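Local coordinates for protein FdhC (Acinetobacter nosocomialis, PDB 5KTC) that probably transfers a 3-hydroxybutanoyl group from coenzyme A onto the amino group of a dTDP-linked 3-amino-3,6-dideoxy-D-galactose, as a sugar N-acyltransferase of the GNAT superfamily, at residues N9-R14 and F66-S71. Sequence-based numbering, arbitrary orientation.
Sequences NTTYLR and FIIFRS
Y12 and F69 exchange two backbone hydrogen bonds, F69 N to Y12 O at 2.8 Å and Y12 N to F69 O at 3.1 Å, and R14 and I67 repeat the pattern. These are the hydrogen-bonded pairs of an antiparallel join between strand 11-15, at one border of the mixed GNAT sheet within the chain, and strand 63-70. At the other end, past the non-hydrogen-bonded pair T11 and R70, S71 N donates almost straight (172°) to T10 O from above the carbonyl plane. The side chain of S71 is small enough to sit beside the T10 carbonyl, and a water that donates to T11 O at 3.1 Å also lies close to S71 OG.

On the face bearing Y12, F69 and R14, the two rings are nearly parallel (6°) but slid apart, with centroids 5.0 Å from each other. What lies over the tyrosine ring is therefore F69 CB, a CH-pi contact 3.4 Å from the centroid. Y12 OH reaches F69 CD2 at 3.5 Å. R14 CG sits between its backbone N and carbonyl carbon (chi1 69°), which sets it against F69 CE1; the side chain runs beside I67 and crosses F69 at a slant. Its long aliphatic part can pack while NH1 forms a salt bridge with D20.

On the face of T11, L13 and I68, the branched side chains of L13 and I68 lie side by side, joined there by T11, whose hydroxyl bonds to E110; I68 also neighbours L99, a coenzyme A-binding residue. F66 crosses L13 at about a right angle, bringing its CD2 to 3.8 Å from L13 CB. Back at the arginine, NH2 meets the edge of the F69 ring, 3.6 Å from CZ.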
ATOM      1  N   ASN A   9      12.739  -1.260   6.678  1.00 20.35           N
ATOM      2  CA  ASN A   9      13.592  -0.654   7.687  1.00 23.44           C
ATOM      3  C   ASN A   9      12.945  -0.025   8.901  1.00 22.28           C
ATOM      4  O   ASN A   9      13.436  -0.165  10.008  1.00 24.58           O
ATOM      5  CB  ASN A   9      14.457   0.405   7.037  1.00 24.76           C
ATOM      6  CG  ASN A   9      15.877  -0.030   6.898  1.00 30.85           C
ATOM      7  OD1 ASN A   9      16.233  -1.213   7.077  1.00 34.18           O
ATOM      8  ND2 ASN A   9      16.719   0.925   6.618  1.00 36.86           N
ATOM      9  N   THR A  10      11.927   0.767   8.672  1.00 17.94           N
ATOM     10  CA  THR A  10      11.299   1.503   9.725  1.00 17.53           C
ATOM     11  C   THR A  10       9.864   1.142   9.912  1.00 15.96           C
ATOM     12  O   THR A  10       9.276   1.667  10.816  1.00 14.24           O
ATOM     13  CB  THR A  10      11.442   3.004   9.587  1.00 17.32           C
ATOM     14  OG1 THR A  10      10.601   3.541   8.536  1.00 17.60           O
ATOM     15  CG2 THR A  10      12.973   3.411   9.390  1.00 18.97           C
ATOM     16  N   THR A  11       9.339   0.259   9.075  1.00 15.06           N
ATOM     17  CA  THR A  11       7.915  -0.124   9.124  1.00 14.99           C
ATOM     18  C   THR A  11       7.730  -1.600   8.902  1.00 14.15           C
ATOM     19  O   THR A  11       8.643  -2.283   8.467  1.00 15.58           O
ATOM     20  CB  THR A  11       7.090   0.618   8.041  1.00 14.92           C
ATOM     21  OG1 THR A  11       7.712   0.367   6.786  1.00 14.36           O
ATOM     22  CG2 THR A  11       7.010   2.137   8.286  1.00 16.15           C
ATOM     23  N   TYR A  12       6.513  -2.101   9.209  1.00 13.05           N
ATOM     24  CA  TYR A  12       6.121  -3.435   8.902  1.00 12.68           C
ATOM     25  C   TYR A  12       4.623  -3.459   8.702  1.00 13.45           C
ATOM     26  O   TYR A  12       3.932  -2.507   9.081  1.00 13.50           O
ATOM     27  CB  TYR A  12       6.515  -4.427   9.987  1.00 12.41           C
ATOM     28  CG  TYR A  12       5.940  -4.233  11.357  1.00 12.07           C
ATOM     29  CD1 TYR A  12       6.575  -3.431  12.302  1.00 11.91           C
ATOM     30  CD2 TYR A  12       4.766  -4.839  11.728  1.00 11.89           C
ATOM     31  CE1 TYR A  12       6.088  -3.287  13.582  1.00 12.80           C
ATOM     32  CE2 TYR A  12       4.256  -4.680  13.015  1.00 12.56           C
ATOM     33  CZ  TYR A  12       4.888  -3.883  13.948  1.00 13.23           C
ATOM     34  OH  TYR A  12       4.346  -3.637  15.225  1.00 13.19           O
ATOM     35  N   LEU A  13       4.162  -4.486   8.041  1.00 13.21           N
ATOM     36  CA  LEU A  13       2.738  -4.640   7.705  1.00 13.00           C
ATOM     37  C   LEU A  13       2.235  -5.913   8.301  1.00 13.06           C
ATOM     38  O   LEU A  13       2.919  -6.904   8.287  1.00 14.03           O
ATOM     39  CB  LEU A  13       2.501  -4.752   6.187  1.00 13.55           C
ATOM     40  CG  LEU A  13       2.955  -3.672   5.189  1.00 15.57           C
ATOM     41  CD1 LEU A  13       2.176  -3.626   3.889  1.00 17.81           C
ATOM     42  CD2 LEU A  13       3.158  -2.298   5.713  1.00 15.83           C
ATOM     43  N   ARG A  14       0.970  -5.919   8.699  1.00 13.38           N
ATOM     44  CA  ARG A  14       0.278  -7.165   9.069  1.00 12.34           C
ATOM     45  C   ARG A  14      -1.167  -7.120   8.687  1.00 12.96           C
ATOM     46  O   ARG A  14      -1.744  -6.005   8.600  1.00 12.42           O
ATOM     47  CB  ARG A  14       0.472  -7.488  10.545  1.00 13.54           C
ATOM     48  CG  ARG A  14      -0.240  -6.531  11.493  1.00 15.04           C
ATOM     49  CD  ARG A  14      -1.090  -7.272  12.541  1.00 15.63           C
ATOM     50  NE  ARG A  14      -1.709  -6.327  13.444  1.00 15.96           N
ATOM     51  CZ  ARG A  14      -2.876  -5.715  13.278  1.00 16.46           C
ATOM     52  NH1 ARG A  14      -3.652  -5.999  12.234  1.00 16.57           N
ATOM     53  NH2 ARG A  14      -3.283  -4.823  14.194  1.00 15.92           N
ATOM     54  N   PHE A  66      -3.849  -4.478   4.924  1.00 10.61           N
ATOM     55  CA  PHE A  66      -2.825  -4.396   5.959  1.00 10.72           C
ATOM     56  C   PHE A  66      -2.873  -3.110   6.771  1.00 10.94           C
ATOM     57  O   PHE A  66      -3.180  -2.045   6.250  1.00 11.76           O
ATOM     58  CB  PHE A  66      -1.409  -4.491   5.350  1.00 10.61           C
ATOM     59  CG  PHE A  66      -1.168  -5.750   4.549  1.00  9.90           C
ATOM     60  CD1 PHE A  66      -1.536  -5.816   3.242  1.00 10.31           C
ATOM     61  CD2 PHE A  66      -0.522  -6.822   5.107  1.00 10.53           C
ATOM     62  CE1 PHE A  66      -1.353  -6.942   2.478  1.00 11.00           C
ATOM     63  CE2 PHE A  66      -0.322  -7.980   4.390  1.00 10.01           C
ATOM     64  CZ  PHE A  66      -0.723  -8.052   3.051  1.00 10.95           C
ATOM     65  N   ILE A  67      -2.574  -3.249   8.057  1.00 10.32           N
ATOM     66  CA  ILE A  67      -2.184  -2.119   8.884  1.00 10.34           C
ATOM     67  C   ILE A  67      -0.658  -1.949   8.704  1.00  9.88           C
ATOM     68  O   ILE A  67       0.050  -2.953   8.667  1.00 11.06           O
ATOM     69  CB  ILE A  67      -2.473  -2.339  10.373  1.00 10.49           C
ATOM     70  CG1 ILE A  67      -3.931  -2.718  10.592  1.00 10.84           C
ATOM     71  CG2 ILE A  67      -2.067  -1.121  11.165  1.00  9.90           C
ATOM     72  CD1 ILE A  67      -4.950  -1.679  10.135  1.00 11.75           C
ATOM     73  N   ILE A  68      -0.251  -0.693   8.559  1.00  9.79           N
ATOM     74  CA  ILE A  68       1.126  -0.297   8.485  1.00 10.69           C
ATOM     75  C   ILE A  68       1.524   0.130   9.898  1.00 11.26           C
ATOM     76  O   ILE A  68       0.820   0.960  10.505  1.00 11.21           O
ATOM     77  CB  ILE A  68       1.362   0.858   7.512  1.00 10.95           C
ATOM     78  CG1 ILE A  68       0.824   0.559   6.092  1.00 11.03           C
ATOM     79  CG2 ILE A  68       2.862   1.167   7.481  1.00 10.83           C
ATOM     80  CD1 ILE A  68       0.866   1.766   5.157  1.00 11.22           C
ATOM     81  N   PHE A  69       2.652  -0.382  10.389  1.00 12.20           N
ATOM     82  CA  PHE A  69       3.148  -0.112  11.751  1.00 13.18           C
ATOM     83  C   PHE A  69       4.520   0.517  11.677  1.00 14.28           C
ATOM     84  O   PHE A  69       5.252   0.201  10.772  1.00 13.76           O
ATOM     85  CB  PHE A  69       3.287  -1.405  12.570  1.00 13.38           C
ATOM     86  CG  PHE A  69       2.008  -1.880  13.167  1.00 12.82           C
ATOM     87  CD1 PHE A  69       1.146  -2.753  12.437  1.00 13.14           C
ATOM     88  CD2 PHE A  69       1.648  -1.462  14.462  1.00 12.60           C
ATOM     89  CE1 PHE A  69      -0.054  -3.182  13.014  1.00 12.99           C
ATOM     90  CE2 PHE A  69       0.451  -1.884  15.010  1.00 13.41           C
ATOM     91  CZ  PHE A  69      -0.394  -2.742  14.286  1.00 12.34           C
ATOM     92  N   ARG A  70       4.835   1.394  12.628  1.00 16.00           N
ATOM     93  CA  ARG A  70       6.226   1.789  12.835  1.00 17.79           C
ATOM     94  C   ARG A  70       6.938   0.803  13.784  1.00 18.41           C
ATOM     95  O   ARG A  70       6.417   0.401  14.845  1.00 16.36           O
ATOM     96  CB  ARG A  70       6.394   3.253  13.140  1.00 18.96           C
ATOM     97  CG  ARG A  70       5.935   3.739  14.444  1.00 21.27           C
ATOM     98  CD  ARG A  70       6.081   5.228  14.521  1.00 22.84           C
ATOM     99  NE  ARG A  70       7.491   5.567  14.754  1.00 24.30           N
ATOM    100  CZ  ARG A  70       8.035   6.747  14.524  1.00 24.46           C
ATOM    101  NH1 ARG A  70       7.337   7.718  13.952  1.00 23.16           N
ATOM    102  NH2 ARG A  70       9.328   6.931  14.806  1.00 26.64           N
ATOM    103  N   SER A  71       8.089   0.333  13.303  1.00 15.99           N
ATOM    104  CA  SER A  71       8.885  -0.680  13.950  1.00 17.30           C
ATOM    105  C   SER A  71       9.453  -0.306  15.312  1.00 16.74           C
ATOM    106  O   SER A  71       9.658  -1.188  16.104  1.00 16.36           O
ATOM    107  CB  SER A  71      10.115  -0.990  13.089  1.00 18.73           C
ATOM    108  OG  SER A  71       9.668  -1.478  11.843  1.00 21.61           O
TER
HETATM  109  O   HOH W   1      10.824  -3.211  10.501  1.00 29.21           O